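Local coordinates for thiamin pyrophosphokinase family protein (Enterococcus faecalis, PDB 3MEL), which probably transfers a pyrophosphate group from ATP to thiamine, as a thiamine pyrophosphokinase, and binds thiamine diphosphate and magnesium ions, at residues 93-98 with 127-132; 133-138 with 209-214. All coordinates share one frame; numbering follows the deposited sequence.

Going from the N terminus, strand 95-99 is the first partner. The chain then passes through helices 106-113 and 119-122 and returns as strand 128-131, where interaction 1 closes this crossover in parallel pairing. A short turn leads straight into strand 135-140, which runs antiparallel to 128-131 and opens interaction 2. That contact closes only at the end of the modelled chain, when strand 206-211 comes back after an excursion made of strands without a helix. The two contacts therefore follow in series, neither nested nor crossed, and are joined by the L130 O to I137 N pair. Together they carry one mixed sheet from its parallel, helix-flanked part into its antiparallel part.

Interaction 1: 93-98 with 127-132; sequences QAEMTI and QIRLCD
Q127 accepts the first backbone bond of this parallel pairing through its carbonyl, 2.7 Å from M96 N; the bond is weak, bent to 128° at the hydrogen. The E95 CA–H also leans on Q127 O, so one carbonyl meets two neighbouring residues. I128 lies level with M96, on the face that also carries I98 and L130.

R129 is held by backbone and side chain together. Its N donates to M96 O at 2.7 Å, nearly along the C=O axis, and its O receives I98 N at 2.7 Å. On the face shared with T97, its side chain, bent at chi2 and chi3, crosses that of E95 at about a right angle. E95 CG stands anti to the backbone N (chi1 -179°) and sits 3.9 Å above the centre of the guanidinium plane, while OE2 makes a salt bridge to R129 NH2 at 2.9 Å. OE2 comes over one face of the guanidinium, with the carboxylate and guanidinium planes 59° apart.

L130 runs beside I98, both pointing the same way, with CD2 3.7 Å from I98 CB. C131 N closes the ladder on I98 O at 3.0 Å.

The pair lies in the parallel part of the mixed sheet, whose helix-flanked strands are consistent with a Rossmann-like alpha/beta fold; 93-98 falls in the family's catalytic region. Strand 3-7 flanks 95-98 on its other edge, and strand 135-140 flanks 128-131. Helix 79-90 packs through L84 and L88 against M96, and I98 lies close to T80, a thiamine diphosphate-binding residue.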
loop_
_atom_site.group_PDB
_atom_site.type_symbol
_atom_site.label_atom_id
_atom_site.label_comp_id
_atom_site.label_asym_id
_atom_site.label_seq_id
_atom_site.Cartn_x
_atom_site.Cartn_y
_atom_site.Cartn_z
ATOM N N GLN A 93 7.084 -7.899 24.720
ATOM C CA GLN A 93 7.911 -6.697 24.652
ATOM C C GLN A 93 8.848 -6.743 23.475
ATOM O O GLN A 93 9.639 -5.837 23.266
ATOM C CB GLN A 93 8.714 -6.510 25.930
ATOM C CG GLN A 93 7.888 -6.366 27.197
ATOM C CD GLN A 93 8.786 -6.047 28.370
ATOM O OE1 GLN A 93 9.480 -6.927 28.905
ATOM N NE2 GLN A 93 8.818 -4.773 28.757
ATOM N N ALA A 94 8.732 -7.803 22.696
ATOM C CA ALA A 94 9.637 -8.041 21.587
ATOM C C ALA A 94 9.230 -7.245 20.361
ATOM O O ALA A 94 8.044 -6.969 20.141
ATOM C CB ALA A 94 9.688 -9.529 21.254
ATOM N N GLU A 95 10.236 -6.909 19.561
ATOM C CA GLU A 95 10.056 -6.158 18.344
ATOM C C GLU A 95 9.667 -7.052 17.176
ATOM O O GLU A 95 10.508 -7.734 16.603
ATOM C CB GLU A 95 11.349 -5.444 18.019
ATOM C CG GLU A 95 11.276 -4.606 16.779
ATOM C CD GLU A 95 12.611 -4.490 16.120
ATOM O OE1 GLU A 95 13.133 -5.531 15.667
ATOM O OE2 GLU A 95 13.131 -3.364 16.061
HETATM N N MSE A 96 8.390 -7.004 16.805
HETATM C CA MSE A 96 7.829 -7.859 15.763
HETATM C C MSE A 96 8.139 -7.428 14.339
HETATM O O MSE A 96 7.715 -6.380 13.878
HETATM C CB MSE A 96 6.331 -7.911 15.954
HETATM C CG MSE A 96 5.964 -8.154 17.393
HETATM SE SE MSE A 96 6.046 -10.063 17.825
HETATM C CE MSE A 96 6.110 -9.897 19.755
ATOM N N THR A 97 8.866 -8.269 13.631
ATOM C CA THR A 97 9.228 -7.994 12.257
ATOM C C THR A 97 8.420 -8.900 11.358
ATOM O O THR A 97 8.505 -10.124 11.447
ATOM C CB THR A 97 10.730 -8.252 12.024
ATOM O OG1 THR A 97 11.498 -7.413 12.896
ATOM C CG2 THR A 97 11.111 -7.986 10.585
ATOM N N ILE A 98 7.623 -8.301 10.490
ATOM C CA ILE A 98 6.787 -9.089 9.607
ATOM C C ILE A 98 7.298 -9.038 8.192
ATOM O O ILE A 98 7.242 -8.005 7.548
ATOM C CB ILE A 98 5.333 -8.615 9.636
ATOM C CG1 ILE A 98 4.794 -8.650 11.066
ATOM C CG2 ILE A 98 4.472 -9.483 8.732
ATOM C CD1 ILE A 98 3.302 -8.338 11.146
ATOM N N GLN A 127 6.606 -1.355 18.514
ATOM C CA GLN A 127 7.196 -2.693 18.446
ATOM C C GLN A 127 7.002 -3.411 17.110
ATOM O O GLN A 127 7.561 -4.477 16.898
ATOM C CB GLN A 127 6.629 -3.577 19.564
ATOM C CG GLN A 127 7.034 -3.149 20.962
ATOM C CD GLN A 127 6.571 -4.112 22.017
ATOM O OE1 GLN A 127 6.595 -5.327 21.823
ATOM N NE2 GLN A 127 6.151 -3.581 23.148
ATOM N N ILE A 128 6.212 -2.829 16.218
ATOM C CA ILE A 128 5.753 -3.512 15.016
ATOM C C ILE A 128 6.526 -2.997 13.802
ATOM O O ILE A 128 6.621 -1.785 13.594
ATOM C CB ILE A 128 4.179 -3.334 14.881
ATOM C CG1 ILE A 128 3.460 -4.134 15.976
ATOM C CG2 ILE A 128 3.650 -3.716 13.502
ATOM C CD1 ILE A 128 2.131 -3.581 16.390
ATOM N N ARG A 129 7.108 -3.911 13.028
ATOM C CA ARG A 129 7.846 -3.556 11.810
ATOM C C ARG A 129 7.424 -4.460 10.672
ATOM O O ARG A 129 7.246 -5.662 10.881
ATOM C CB ARG A 129 9.354 -3.738 12.000
ATOM C CG ARG A 129 10.145 -2.472 12.194
ATOM C CD ARG A 129 9.881 -1.878 13.565
ATOM N NE ARG A 129 11.105 -1.483 14.259
ATOM C CZ ARG A 129 11.114 -0.971 15.486
ATOM N NH1 ARG A 129 9.962 -0.785 16.121
ATOM N NH2 ARG A 129 12.262 -0.640 16.074
ATOM N N LEU A 130 7.286 -3.890 9.475
ATOM C CA LEU A 130 6.985 -4.649 8.267
ATOM C C LEU A 130 8.088 -4.409 7.269
ATOM O O LEU A 130 8.470 -3.268 7.057
ATOM C CB LEU A 130 5.680 -4.164 7.650
ATOM C CG LEU A 130 4.346 -4.481 8.320
ATOM C CD1 LEU A 130 3.393 -3.344 8.087
ATOM C CD2 LEU A 130 3.765 -5.775 7.763
ATOM N N CYS A 131 8.585 -5.458 6.622
ATOM C CA CYS A 131 9.720 -5.280 5.719
ATOM C C CYS A 131 9.662 -6.033 4.404
ATOM O O CYS A 131 9.162 -7.142 4.312
ATOM C CB CYS A 131 11.029 -5.608 6.431
ATOM S SG CYS A 131 11.259 -4.671 7.932
ATOM N N ASP A 132 10.222 -5.395 3.393
ATOM C CA ASP A 132 10.245 -5.882 2.031
ATOM C C ASP A 132 11.686 -5.864 1.614
ATOM O O ASP A 132 12.515 -5.181 2.232
ATOM C CB ASP A 132 9.532 -4.876 1.102
ATOM C CG ASP A 132 8.120 -5.287 0.742
ATOM O OD1 ASP A 132 7.224 -5.269 1.615
ATOM O OD2 ASP A 132 7.897 -5.615 -0.438
#

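Interaction 2: 133-138 with 209-214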
loop_
_atom_site.group_PDB
_atom_site.type_symbol
_atom_site.label_atom_id
_atom_site.label_comp_id
_atom_site.label_asym_id
_atom_site.label_seq_id
_atom_site.Cartn_x
_atom_site.Cartn_y
_atom_site.Cartn_z
ATOM N N ARG A 133 11.972 -6.561 0.522
ATOM C CA ARG A 133 13.210 -6.332 -0.209
ATOM C C ARG A 133 13.451 -4.831 -0.371
ATOM O O ARG A 133 14.585 -4.375 -0.229
ATOM C CB ARG A 133 13.173 -7.024 -1.579
ATOM C CG ARG A 133 14.533 -7.081 -2.286
ATOM C CD ARG A 133 14.494 -7.899 -3.587
ATOM N NE ARG A 133 15.802 -8.478 -3.920
ATOM C CZ ARG A 133 16.527 -9.263 -3.108
ATOM N NH1 ARG A 133 16.100 -9.571 -1.880
ATOM N NH2 ARG A 133 17.699 -9.744 -3.520
ATOM N N GLN A 134 12.383 -4.072 -0.644
ATOM C CA GLN A 134 12.482 -2.637 -0.967
ATOM C C GLN A 134 12.017 -1.692 0.126
ATOM O O GLN A 134 12.195 -0.479 -0.005
ATOM C CB GLN A 134 11.615 -2.274 -2.177
ATOM C CG GLN A 134 11.908 -2.974 -3.462
ATOM C CD GLN A 134 11.306 -2.224 -4.630
ATOM O OE1 GLN A 134 10.701 -2.809 -5.530
ATOM N NE2 GLN A 134 11.449 -0.911 -4.607
ATOM N N ASN A 135 11.369 -2.216 1.163
ATOM C CA ASN A 135 10.672 -1.341 2.100
ATOM C C ASN A 135 10.863 -1.738 3.530
ATOM O O ASN A 135 11.000 -2.920 3.844
ATOM C CB ASN A 135 9.176 -1.289 1.782
ATOM C CG ASN A 135 8.890 -0.536 0.517
ATOM O OD1 ASN A 135 8.903 0.689 0.506
ATOM N ND2 ASN A 135 8.649 -1.259 -0.567
ATOM N N SER A 136 10.868 -0.741 4.402
ATOM C CA SER A 136 10.956 -1.005 5.819
ATOM C C SER A 136 10.140 0.016 6.577
ATOM O O SER A 136 10.429 1.217 6.504
ATOM C CB SER A 136 12.405 -0.973 6.291
ATOM O OG SER A 136 12.447 -1.014 7.708
ATOM N N ILE A 137 9.149 -0.471 7.331
ATOM C CA ILE A 137 8.122 0.381 7.909
ATOM C C ILE A 137 8.108 0.367 9.435
ATOM O O ILE A 137 8.092 -0.687 10.053
ATOM C CB ILE A 137 6.735 -0.026 7.363
ATOM C CG1 ILE A 137 6.740 0.003 5.830
ATOM C CG2 ILE A 137 5.647 0.907 7.887
ATOM C CD1 ILE A 137 5.530 -0.608 5.168
ATOM N N GLN A 138 8.111 1.551 10.036
ATOM C CA GLN A 138 8.059 1.694 11.488
ATOM C C GLN A 138 6.909 2.612 11.860
ATOM O O GLN A 138 6.596 3.531 11.106
ATOM C CB GLN A 138 9.356 2.309 12.005
ATOM C CG GLN A 138 10.375 1.306 12.513
ATOM C CD GLN A 138 11.411 1.943 13.433
ATOM O OE1 GLN A 138 12.284 2.689 12.985
ATOM N NE2 GLN A 138 11.306 1.663 14.722
ATOM N N ILE A 209 8.766 5.359 6.677
ATOM C CA ILE A 209 9.134 4.334 5.697
ATOM C C ILE A 209 10.476 4.607 5.036
ATOM O O ILE A 209 10.699 5.696 4.527
ATOM C CB ILE A 209 8.060 4.173 4.587
ATOM C CG1 ILE A 209 6.751 3.622 5.163
ATOM C CG2 ILE A 209 8.565 3.265 3.477
ATOM C CD1 ILE A 209 5.655 3.490 4.136
ATOM N N GLN A 210 11.367 3.615 5.050
ATOM C CA GLN A 210 12.637 3.704 4.335
ATOM C C GLN A 210 12.651 2.707 3.192
ATOM O O GLN A 210 12.290 1.557 3.373
ATOM C CB GLN A 210 13.812 3.446 5.274
ATOM C CG GLN A 210 13.974 4.486 6.380
ATOM C CD GLN A 210 15.276 4.320 7.158
ATOM O OE1 GLN A 210 15.276 4.328 8.389
ATOM N NE2 GLN A 210 16.388 4.177 6.436
ATOM N N SER A 211 13.092 3.141 2.018
ATOM C CA SER A 211 12.892 2.363 0.803
ATOM C C SER A 211 14.075 2.535 -0.132
ATOM O O SER A 211 14.960 3.340 0.142
ATOM C CB SER A 211 11.602 2.811 0.112
ATOM O OG SER A 211 11.500 4.238 0.023
ATOM N N LYS A 212 14.097 1.772 -1.224
ATOM C CA LYS A 212 15.133 1.903 -2.257
ATOM C C LYS A 212 14.637 1.370 -3.597
ATOM O O LYS A 212 13.607 0.703 -3.648
ATOM C CB LYS A 212 16.402 1.147 -1.868
ATOM C CG LYS A 212 16.278 -0.371 -1.987
ATOM C CD LYS A 212 17.536 -1.068 -1.502
ATOM C CE LYS A 212 17.331 -2.566 -1.342
ATOM N NZ LYS A 212 18.522 -3.234 -0.724
ATOM N N ASP A 213 15.376 1.627 -4.675
ATOM C CA ASP A 213 14.886 1.226 -5.992
ATOM C C ASP A 213 15.174 -0.233 -6.388
ATOM O O ASP A 213 15.905 -0.948 -5.707
ATOM C CB ASP A 213 15.319 2.213 -7.083
ATOM C CG ASP A 213 14.442 3.465 -7.118
ATOM O OD1 ASP A 213 13.209 3.355 -6.893
ATOM O OD2 ASP A 213 15.000 4.559 -7.370
ATOM N N LYS A 214 14.550 -0.665 -7.482
ATOM C CA LYS A 214 14.624 -2.047 -7.942
ATOM C C LYS A 214 15.832 -2.222 -8.859
ATOM O O LYS A 214 16.875 -2.718 -8.446
ATOM C CB LYS A 214 13.327 -2.432 -8.689
ATOM C CG LYS A 214 12.118 -1.483 -8.450
ATOM C CD LYS A 214 10.878 -1.867 -9.307
ATOM C CE LYS A 214 9.721 -0.815 -9.210
ATOM N NZ LYS A 214 8.538 -1.045 -10.131
#
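S136 and Q210 form the hydrogen-bonded pair of an antiparallel ladder, in which strand 135-138 runs beside 209-211 within the all-strand part of the mixed sheet. S136 N reaches Q210 O at 2.9 Å, and Q210 N returns to S136 O at 3.0 Å along a straight path of 170°. Beyond the strand ends the ladder continues as K212 N to Q134 O, 3.2 Å long.

Apolar contact comes from the non-hydrogen-bonded pair I137 and I209, whose side chains lie side by side, with I137 CG1 3.7 Å from I209 CG1. On the same face, the N135 side chain crosses that of I209 at a slant, its OD1 3.5 Å from S211 CB. Its amide is used by the second subunit: ND2 donates to G104 O and OD1 accepts from I106 N there, so this face also serves the dimer interface.

Two polar side chains find their partners outside the pair of strands: K212 NZ makes a salt bridge with D152 OD2, and S136 OG hydrogen-bonds E150 OE2.

The extended Q134 side chain, its CG anti to the carbonyl carbon (chi1 -59°), reaches past the strand end, where NE2 donates to K212 O at 2.9 Å and OE1 rests against K214 CG.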